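Local structure of chitin oligosaccharide binding protein NagB2 (Paenibacillus sp. FPU-7, 7EHU) at residues Asp307-Gly312 with Ala383-Phe388; Pro394-Thr399 with Glu419-Val424; Lys119-Glu124 with Phe335-Tyr340. The protein binds chitin oligosaccharides as an extracellular solute-binding protein, probably handing N,N'-diacetylchitobiose and N,N',N''-triacetylchitotriose to an uptake system. All blocks are in the same frame, centred on the assembly; numbering follows the deposited sequence.

Contact 1: residues Asp307-Gly312 with Ala383-Phe388; sequences DNLING and AAFPAF
The ring of Phe-385 carries Asn-311 on one face, the CA of Asn-311 standing 3.6 Å above the ring plane and over its centre, while the CB of Leu-309 meets the ring edge at CD1. The amide of Asn-311 is turned only 20° from the ring plane. Phe-385 CG sits between the backbone N and the carbonyl carbon (chi1 58°), a rotation that folds the ring back across the neighbouring strand. Residues 309-312 and 383-385 pair as parallel strands, their short axes 45° apart. Ile-310 N donates to Ala-383 O at 3.0 Å, within the carbonyl plane, and Ile-310 O then accepts from Phe-385 N, also at 3.0 Å. Phe-385 O is gripped twice, by Gly-312 N and by Asn-311 ND2, each at 2.9 Å and from opposite faces of its carbonyl plane. Asparagine suits this place because its amide adds a side-chain donor where the second strand ends. On the face that carries the Phe-385 ring, Leu-309 CD2 rests on Ala-383 CB at 3.9 Å; on the opposite face, the small Ala-384 lies beside Ile-310. Strand 383-385 pairs with the start of strand 309-320, whose Asn-311 also bonds through its backbone to Glu-149 on strand 138-154. Ala-387, just beyond, touches a bound N-acetylglucosamine, and helices 197-212 and 214-219 cover the side of the sheet that bears Leu-309 and Phe-385.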
loop_
_atom_site.group_PDB
_atom_site.type_symbol
_atom_site.label_atom_id
_atom_site.label_comp_id
_atom_site.label_asym_id
_atom_site.label_seq_id
_atom_site.Cartn_x
_atom_site.Cartn_y
_atom_site.Cartn_z
ATOM N N ASP A 307 14.377 -10.643 -10.420
ATOM C CA ASP A 307 15.410 -9.620 -10.309
ATOM C C ASP A 307 14.980 -8.275 -10.884
ATOM O O ASP A 307 14.298 -8.197 -11.908
ATOM C CB ASP A 307 16.686 -10.081 -11.026
ATOM C CG ASP A 307 17.467 -11.095 -10.236
ATOM O OD1 ASP A 307 18.536 -11.501 -10.714
ATOM O OD2 ASP A 307 17.060 -11.451 -9.117
ATOM N N ASN A 308 15.442 -7.208 -10.228
ATOM C CA ASN A 308 15.306 -5.822 -10.674
ATOM C C ASN A 308 13.867 -5.358 -10.802
ATOM O O ASN A 308 13.587 -4.385 -11.502
ATOM C CB ASN A 308 16.101 -5.558 -11.945
ATOM C CG ASN A 308 17.541 -5.818 -11.727
ATOM O OD1 ASN A 308 18.157 -5.131 -10.918
ATOM N ND2 ASN A 308 18.103 -6.799 -12.423
ATOM N N LEU A 309 12.956 -6.013 -10.111
ATOM C CA LEU A 309 11.569 -5.584 -10.056
ATOM C C LEU A 309 11.311 -4.781 -8.787
ATOM O O LEU A 309 12.009 -4.921 -7.789
ATOM C CB LEU A 309 10.644 -6.803 -10.080
ATOM C CG LEU A 309 10.800 -7.723 -11.285
ATOM C CD1 LEU A 309 9.820 -8.881 -11.190
ATOM C CD2 LEU A 309 10.575 -6.973 -12.579
ATOM N N ILE A 310 10.289 -3.939 -8.828
ATOM C CA ILE A 310 9.882 -3.190 -7.647
ATOM C C ILE A 310 8.377 -3.324 -7.465
ATOM O O ILE A 310 7.618 -3.222 -8.427
ATOM C CB ILE A 310 10.349 -1.720 -7.690
ATOM C CG1 ILE A 310 10.161 -1.030 -6.334
ATOM C CG2 ILE A 310 9.658 -0.965 -8.811
ATOM C CD1 ILE A 310 10.838 0.326 -6.247
ATOM N N ASN A 311 7.946 -3.582 -6.246
ATOM C CA ASN A 311 6.515 -3.615 -5.973
ATOM C C ASN A 311 5.964 -2.200 -6.091
ATOM O O ASN A 311 6.476 -1.286 -5.435
ATOM C CB ASN A 311 6.317 -4.156 -4.558
ATOM C CG ASN A 311 4.856 -4.247 -4.104
ATOM O OD1 ASN A 311 4.590 -4.089 -2.919
ATOM N ND2 ASN A 311 3.929 -4.554 -5.002
ATOM N N GLY A 312 4.941 -2.004 -6.922
ATOM C CA GLY A 312 4.349 -0.683 -7.022
ATOM C C GLY A 312 3.203 -0.668 -8.003
ATOM O O GLY A 312 2.942 -1.645 -8.711
ATOM N N ALA A 383 10.850 -3.331 -14.104
ATOM C CA ALA A 383 9.399 -3.223 -14.148
ATOM C C ALA A 383 8.877 -3.226 -12.720
ATOM O O ALA A 383 9.602 -3.543 -11.773
ATOM C CB ALA A 383 8.781 -4.389 -14.923
ATOM N N ALA A 384 7.602 -2.888 -12.581
ATOM C CA ALA A 384 6.900 -3.003 -11.310
ATOM C C ALA A 384 5.968 -4.211 -11.321
ATOM O O ALA A 384 5.589 -4.723 -12.381
ATOM C CB ALA A 384 6.087 -1.739 -11.015
ATOM N N PHE A 385 5.600 -4.663 -10.125
ATOM C CA PHE A 385 4.575 -5.672 -9.957
ATOM C C PHE A 385 3.590 -5.196 -8.894
ATOM O O PHE A 385 3.990 -4.552 -7.912
ATOM C CB PHE A 385 5.150 -7.047 -9.569
ATOM C CG PHE A 385 5.956 -7.069 -8.302
ATOM C CD1 PHE A 385 7.322 -6.809 -8.333
ATOM C CD2 PHE A 385 5.362 -7.394 -7.089
ATOM C CE1 PHE A 385 8.069 -6.880 -7.175
ATOM C CE2 PHE A 385 6.108 -7.456 -5.939
ATOM C CZ PHE A 385 7.457 -7.203 -5.982
ATOM N N PRO A 386 2.308 -5.484 -9.057
ATOM C CA PRO A 386 1.317 -5.041 -8.072
ATOM C C PRO A 386 1.436 -5.830 -6.778
ATOM O O PRO A 386 2.067 -6.889 -6.708
ATOM C CB PRO A 386 -0.013 -5.343 -8.773
ATOM C CG PRO A 386 0.298 -6.537 -9.614
ATOM C CD PRO A 386 1.708 -6.309 -10.118
ATOM N N ALA A 387 0.828 -5.293 -5.729
ATOM C CA ALA A 387 0.722 -6.037 -4.482
ATOM C C ALA A 387 -0.147 -7.272 -4.684
ATOM O O ALA A 387 -1.125 -7.261 -5.444
ATOM C CB ALA A 387 0.138 -5.174 -3.377
ATOM N N PHE A 388 0.211 -8.356 -3.987
ATOM C CA PHE A 388 -0.510 -9.613 -4.153
ATOM C C PHE A 388 -2.002 -9.465 -3.840
ATOM O O PHE A 388 -2.821 -10.211 -4.392
ATOM C CB PHE A 388 0.108 -10.727 -3.291
ATOM C CG PHE A 388 -0.354 -10.687 -1.868
ATOM C CD1 PHE A 388 0.123 -9.729 -0.995
ATOM C CD2 PHE A 388 -1.315 -11.568 -1.424
ATOM C CE1 PHE A 388 -0.363 -9.660 0.292
ATOM C CE2 PHE A 388 -1.797 -11.500 -0.138
ATOM C CZ PHE A 388 -1.309 -10.547 0.723
#

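Contact 2: residues Pro394-Thr399 with Glu419-Val424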
loop_
_atom_site.group_PDB
_atom_site.type_symbol
_atom_site.label_atom_id
_atom_site.label_comp_id
_atom_site.label_asym_id
_atom_site.label_seq_id
_atom_site.Cartn_x
_atom_site.Cartn_y
_atom_site.Cartn_z
ATOM N N PRO A 394 -10.095 -11.633 -1.134
ATOM C CA PRO A 394 -9.942 -11.147 0.248
ATOM C C PRO A 394 -9.718 -12.241 1.277
ATOM O O PRO A 394 -8.879 -12.093 2.176
ATOM C CB PRO A 394 -11.255 -10.380 0.472
ATOM C CG PRO A 394 -11.559 -9.818 -0.872
ATOM C CD PRO A 394 -11.183 -10.927 -1.836
ATOM N N LYS A 395 -10.430 -13.353 1.160
ATOM C CA LYS A 395 -10.235 -14.443 2.104
ATOM C C LYS A 395 -8.809 -14.986 2.074
ATOM O O LYS A 395 -8.257 -15.372 3.121
ATOM C CB LYS A 395 -11.211 -15.572 1.789
ATOM C CG LYS A 395 -11.024 -16.671 2.759
ATOM C CD LYS A 395 -11.398 -16.414 4.172
ATOM C CE LYS A 395 -11.104 -17.724 4.913
ATOM N NZ LYS A 395 -11.828 -18.906 4.497
ATOM N N VAL A 396 -8.217 -15.071 0.884
ATOM C CA VAL A 396 -6.838 -15.536 0.756
ATOM C C VAL A 396 -5.890 -14.549 1.431
ATOM O O VAL A 396 -4.985 -14.939 2.179
ATOM C CB VAL A 396 -6.495 -15.750 -0.739
ATOM C CG1 VAL A 396 -5.020 -16.105 -0.934
ATOM C CG2 VAL A 396 -7.395 -16.818 -1.368
ATOM N N LYS A 397 -6.095 -13.258 1.186
ATOM C CA LYS A 397 -5.268 -12.231 1.808
ATOM C C LYS A 397 -5.299 -12.332 3.329
ATOM O O LYS A 397 -4.248 -12.321 3.984
ATOM C CB LYS A 397 -5.728 -10.838 1.377
ATOM C CG LYS A 397 -4.915 -9.714 1.947
ATOM C CD LYS A 397 -5.558 -8.353 1.725
ATOM C CE LYS A 397 -6.664 -8.062 2.702
ATOM N NZ LYS A 397 -7.194 -6.711 2.469
ATOM N N VAL A 398 -6.498 -12.374 3.917
ATOM C CA VAL A 398 -6.618 -12.403 5.374
ATOM C C VAL A 398 -5.998 -13.681 5.936
ATOM O O VAL A 398 -5.366 -13.679 7.001
ATOM C CB VAL A 398 -8.101 -12.205 5.761
ATOM C CG1 VAL A 398 -8.340 -12.377 7.253
ATOM C CG2 VAL A 398 -8.581 -10.817 5.320
ATOM N N THR A 399 -6.143 -14.795 5.220
ATOM C CA THR A 399 -5.504 -16.026 5.665
ATOM C C THR A 399 -3.985 -15.890 5.649
ATOM O O THR A 399 -3.305 -16.389 6.557
ATOM C CB THR A 399 -5.966 -17.186 4.786
ATOM O OG1 THR A 399 -7.390 -17.320 4.871
ATOM C CG2 THR A 399 -5.346 -18.498 5.231
ATOM N N GLU A 419 0.960 -24.953 2.574
ATOM C CA GLU A 419 -0.116 -25.941 2.485
ATOM C C GLU A 419 -1.458 -25.312 2.855
ATOM O O GLU A 419 -2.467 -25.493 2.154
ATOM C CB GLU A 419 0.211 -27.142 3.394
ATOM C CG GLU A 419 -0.872 -28.214 3.496
ATOM C CD GLU A 419 -0.617 -29.257 4.597
ATOM O OE1 GLU A 419 -0.445 -28.897 5.783
ATOM O OE2 GLU A 419 -0.601 -30.457 4.269
ATOM N N LYS A 420 -1.484 -24.567 3.964
ATOM C CA LYS A 420 -2.697 -23.880 4.395
ATOM C C LYS A 420 -3.144 -22.861 3.353
ATOM O O LYS A 420 -4.337 -22.751 3.045
ATOM C CB LYS A 420 -2.418 -23.217 5.749
ATOM C CG LYS A 420 -3.550 -22.432 6.402
ATOM C CD LYS A 420 -3.046 -21.798 7.711
ATOM C CE LYS A 420 -4.016 -20.779 8.303
ATOM N NZ LYS A 420 -3.354 -19.825 9.280
ATOM N N MET A 421 -2.195 -22.136 2.770
ATOM C CA MET A 421 -2.529 -21.132 1.765
ATOM C C MET A 421 -3.105 -21.764 0.518
ATOM O O MET A 421 -4.074 -21.254 -0.047
ATOM C CB MET A 421 -1.295 -20.311 1.431
ATOM C CG MET A 421 -0.873 -19.307 2.467
ATOM S SD MET A 421 -2.228 -18.226 3.053
ATOM C CE MET A 421 -2.821 -17.532 1.607
ATOM N N GLN A 422 -2.543 -22.882 0.071
ATOM C CA GLN A 422 -3.098 -23.489 -1.136
ATOM C C GLN A 422 -4.474 -24.090 -0.872
ATOM O O GLN A 422 -5.333 -24.081 -1.763
ATOM C CB GLN A 422 -2.150 -24.538 -1.720
ATOM C CG GLN A 422 -2.523 -24.974 -3.141
ATOM C CD GLN A 422 -2.637 -23.790 -4.096
ATOM O OE1 GLN A 422 -1.850 -22.854 -4.025
ATOM N NE2 GLN A 422 -3.621 -23.825 -4.985
ATOM N N LYS A 423 -4.726 -24.573 0.349
ATOM C CA LYS A 423 -6.057 -25.065 0.685
ATOM C C LYS A 423 -7.084 -23.947 0.557
ATOM O O LYS A 423 -8.135 -24.125 -0.074
ATOM C CB LYS A 423 -6.046 -25.658 2.097
ATOM C CG LYS A 423 -7.354 -26.313 2.521
ATOM C CD LYS A 423 -7.249 -26.908 3.932
ATOM C CE LYS A 423 -8.610 -26.964 4.646
ATOM N NZ LYS A 423 -9.768 -26.854 3.704
ATOM N N VAL A 424 -6.796 -22.775 1.135
ATOM C CA VAL A 424 -7.740 -21.662 1.029
ATOM C C VAL A 424 -7.828 -21.156 -0.407
ATOM O O VAL A 424 -8.914 -20.772 -0.871
ATOM C CB VAL A 424 -7.486 -20.524 2.047
ATOM C CG1 VAL A 424 -7.556 -21.062 3.483
ATOM C CG2 VAL A 424 -6.165 -19.795 1.791
#
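Met-421, bent at chi2 and chi3, curls its thioether back toward Val-396 and Thr-399, while Thr-399 turns CG2 anti to its backbone N (chi1 -59° for OG1), which sends the methyl across to the partner helix. The bent methionine packs with its CE 3.7 Å from Val-396 CG1. Its sulphur, Met-421 SD, lies 3.8 Å from Thr-399 CG2. In one of the two conformers of Val-424, Thr-399 and Val-424 also meet tip to tip. The threonine hydroxyl does other work. Thr-399 OG1 donates to Lys-395 O at 2.8 Å, one turn back, and shares that oxygen with Thr-399 N, the two donors arriving from opposite faces of the carbonyl plane. Threonine therefore offers a methyl to the partner helix while its polar atom is satisfied within its own. Lys-420 brings its CE alongside that same methyl, and its ammonium continues to Glu-406 and Ser-403. Trp-227, from a loop, packs on both Val-396 and Met-421. With short-segment axes 9.8 Å apart and N-to-C directions 165° apart, this is the packing of an antiparallel helical hairpin, formed by helices 394-408 and 414-430 at the C-terminal end of the modelled chain.

Contact 3: residues Lys119-Glu124 with Phe335-Tyr340; sequences KELGLE and FIKNFY
Apolar contacts between Leu-121, Leu-123 and Ile-336 carry this meeting of a helix end with the last turn of helix 326-339 and Tyr-340 just after it. The CG2 methyl of Ile-336, anti to the backbone N, lies between the two leucines: Leu-121 CD1 is 3.6 Å away and Leu-123 CD1 3.9 Å. Leu-121 crosses Ile-336 at about a right angle, and its other branch, CD2, lies 4.0 Å from Lys-337 CB. Leu-123 crosses Ile-336 obliquely and sends both branches to Tyr-340, its CD1 4.2 Å from Tyr-340 CB and its CD2 3.5 Å from Tyr-340 O. A branched methyl pair on each leucine thus reaches two neighbours at once.

Backbone conformation brings the leucines to the same side. Helix 115-121 closes in a Schellman motif at Gly-122, whose positive phi of 73° suits glycine, and the turn lets Leu-123 follow Leu-121 against the partner helix.

Polar groups work around the contact. Lys-337 meets Leu-121 with its backbone N and its CB; bent at chi3 and chi4, the side chain carries NZ to Asn-338 OD1 at 2.8 Å and into a salt bridge with Glu-60.

Since the two segments meet mainly through methyl and methylene groups, with one methyl against a backbone carbonyl, their association rests on shape and on the burial of apolar surface, while the lysine charge is met by Glu-60 on helix 44-60.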
loop_
_atom_site.group_PDB
_atom_site.type_symbol
_atom_site.label_atom_id
_atom_site.label_comp_id
_atom_site.label_asym_id
_atom_site.label_seq_id
_atom_site.Cartn_x
_atom_site.Cartn_y
_atom_site.Cartn_z
ATOM N N LYS A 119 -15.030 11.771 -18.940
ATOM C CA LYS A 119 -15.145 12.578 -20.154
ATOM C C LYS A 119 -15.713 13.962 -19.843
ATOM O O LYS A 119 -15.199 14.985 -20.307
ATOM C CB LYS A 119 -16.015 11.841 -21.185
ATOM C CG LYS A 119 -16.002 12.461 -22.576
ATOM C CD LYS A 119 -17.071 11.866 -23.495
ATOM C CE LYS A 119 -17.635 12.943 -24.469
ATOM N NZ LYS A 119 -18.871 12.516 -25.170
ATOM N N GLU A 120 -16.776 14.012 -19.042
ATOM C CA GLU A 120 -17.386 15.295 -18.685
ATOM C C GLU A 120 -16.387 16.218 -17.996
ATOM O O GLU A 120 -16.391 17.426 -18.236
ATOM C CB GLU A 120 -18.582 15.061 -17.758
ATOM C CG GLU A 120 -19.306 16.343 -17.343
ATOM C CD GLU A 120 -20.622 16.091 -16.622
ATOM O OE1 GLU A 120 -21.322 15.109 -16.946
ATOM O OE2 GLU A 120 -20.953 16.890 -15.726
ATOM N N LEU A 121 -15.550 15.675 -17.120
ATOM C CA LEU A 121 -14.644 16.464 -16.297
ATOM C C LEU A 121 -13.269 16.666 -16.929
ATOM O O LEU A 121 -12.404 17.282 -16.308
ATOM C CB LEU A 121 -14.482 15.799 -14.930
ATOM C CG LEU A 121 -15.755 15.708 -14.096
ATOM C CD1 LEU A 121 -15.455 15.016 -12.765
ATOM C CD2 LEU A 121 -16.389 17.062 -13.866
ATOM N N GLY A 122 -13.037 16.155 -18.137
ATOM C CA GLY A 122 -11.740 16.280 -18.764
ATOM C C GLY A 122 -10.638 15.421 -18.183
ATOM O O GLY A 122 -9.460 15.720 -18.404
ATOM N N LEU A 123 -10.989 14.338 -17.487
ATOM C CA LEU A 123 -10.053 13.539 -16.703
ATOM C C LEU A 123 -9.705 12.201 -17.349
ATOM O O LEU A 123 -8.928 11.444 -16.771
ATOM C CB LEU A 123 -10.639 13.304 -15.299
ATOM C CG LEU A 123 -10.620 14.513 -14.359
ATOM C CD1 LEU A 123 -11.483 14.212 -13.119
ATOM C CD2 LEU A 123 -9.215 14.897 -13.942
ATOM N N GLU A 124 -10.235 11.889 -18.537
ATOM C CA GLU A 124 -10.122 10.520 -19.046
ATOM C C GLU A 124 -8.692 10.018 -19.104
ATOM O O GLU A 124 -8.420 8.850 -18.800
ATOM C CB GLU A 124 -10.674 10.431 -20.469
ATOM C CG GLU A 124 -12.115 10.698 -20.577
ATOM C CD GLU A 124 -12.553 10.697 -22.002
ATOM O OE1 GLU A 124 -13.067 9.645 -22.426
ATOM O OE2 GLU A 124 -12.301 11.729 -22.692
ATOM N N PHE A 335 -17.227 16.649 -6.251
ATOM C CA PHE A 335 -16.122 16.191 -5.427
ATOM C C PHE A 335 -14.981 15.668 -6.300
ATOM O O PHE A 335 -13.810 16.004 -6.077
ATOM C CB PHE A 335 -16.578 15.089 -4.465
ATOM C CG PHE A 335 -15.428 14.439 -3.742
ATOM C CD1 PHE A 335 -14.810 15.083 -2.678
ATOM C CD2 PHE A 335 -14.916 13.233 -4.167
ATOM C CE1 PHE A 335 -13.732 14.523 -2.037
ATOM C CE2 PHE A 335 -13.823 12.662 -3.519
ATOM C CZ PHE A 335 -13.223 13.317 -2.467
ATOM N N ILE A 336 -15.303 14.846 -7.304
ATOM C CA ILE A 336 -14.267 14.323 -8.196
ATOM C C ILE A 336 -13.531 15.479 -8.871
ATOM O O ILE A 336 -12.295 15.512 -8.931
ATOM C CB ILE A 336 -14.861 13.325 -9.210
ATOM C CG1 ILE A 336 -15.373 12.066 -8.500
ATOM C CG2 ILE A 336 -13.856 12.964 -10.309
ATOM C CD1 ILE A 336 -16.264 11.223 -9.351
ATOM N N LYS A 337 -14.299 16.450 -9.369
ATOM C CA LYS A 337 -13.730 17.615 -10.033
ATOM C C LYS A 337 -12.755 18.356 -9.134
ATOM O O LYS A 337 -11.717 18.858 -9.601
ATOM C CB LYS A 337 -14.865 18.548 -10.458
ATOM C CG LYS A 337 -14.399 19.858 -11.085
ATOM C CD LYS A 337 -15.526 20.875 -11.288
ATOM C CE LYS A 337 -16.104 21.348 -9.992
ATOM N NZ LYS A 337 -15.451 22.609 -9.501
ATOM N N ASN A 338 -13.090 18.465 -7.848
ATOM C CA ASN A 338 -12.304 19.271 -6.934
ATOM C C ASN A 338 -11.190 18.504 -6.255
ATOM O O ASN A 338 -10.219 19.126 -5.818
ATOM C CB ASN A 338 -13.217 19.919 -5.901
ATOM C CG ASN A 338 -14.089 21.007 -6.511
ATOM O OD1 ASN A 338 -13.701 21.637 -7.496
ATOM N ND2 ASN A 338 -15.251 21.253 -5.924
ATOM N N PHE A 339 -11.284 17.183 -6.169
ATOM C CA PHE A 339 -10.220 16.399 -5.563
ATOM C C PHE A 339 -9.135 16.033 -6.569
ATOM O O PHE A 339 -7.940 16.116 -6.255
ATOM C CB PHE A 339 -10.789 15.117 -4.944
ATOM C CG PHE A 339 -9.792 14.365 -4.110
ATOM C CD1 PHE A 339 -9.456 14.806 -2.852
ATOM C CD2 PHE A 339 -9.187 13.221 -4.587
ATOM C CE1 PHE A 339 -8.530 14.127 -2.083
ATOM C CE2 PHE A 339 -8.256 12.531 -3.819
ATOM C CZ PHE A 339 -7.936 12.982 -2.563
ATOM N N TYR A 340 -9.536 15.610 -7.769
ATOM C CA TYR A 340 -8.607 15.109 -8.789
ATOM C C TYR A 340 -8.212 16.266 -9.696
ATOM O O TYR A 340 -8.692 16.418 -10.813
ATOM C CB TYR A 340 -9.232 13.933 -9.539
ATOM C CG TYR A 340 -9.434 12.742 -8.644
ATOM C CD1 TYR A 340 -8.381 11.886 -8.350
ATOM C CD2 TYR A 340 -10.665 12.474 -8.064
ATOM C CE1 TYR A 340 -8.550 10.796 -7.524
ATOM C CE2 TYR A 340 -10.849 11.388 -7.239
ATOM C CZ TYR A 340 -9.794 10.563 -6.958
ATOM O OH TYR A 340 -9.988 9.483 -6.140
#

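All three contacts are largely buried, but at different depths: contact 1 is centred about 12 Å from the chain centre, contact 2 about 20 Å and contact 3 about 24 Å. Contact 1 joins strands through backbone bonds and one asparagine side chain, with Ala-387 just past the strand at the sugar; contact 2 joins two helices, and contact 3 a helix end and its following turn to another helix end, both by apolar side chains. Contact 1 is joined along the chain to both: helix 326-339 follows strand 309-320, and helix 394-408 follows strand 383-385; its segments alternate with those of contact 3. Contacts 1 and 2 also touch, Phe-388 CZ lying 3.9 Å from Lys-397 CG; contact 3 stands apart.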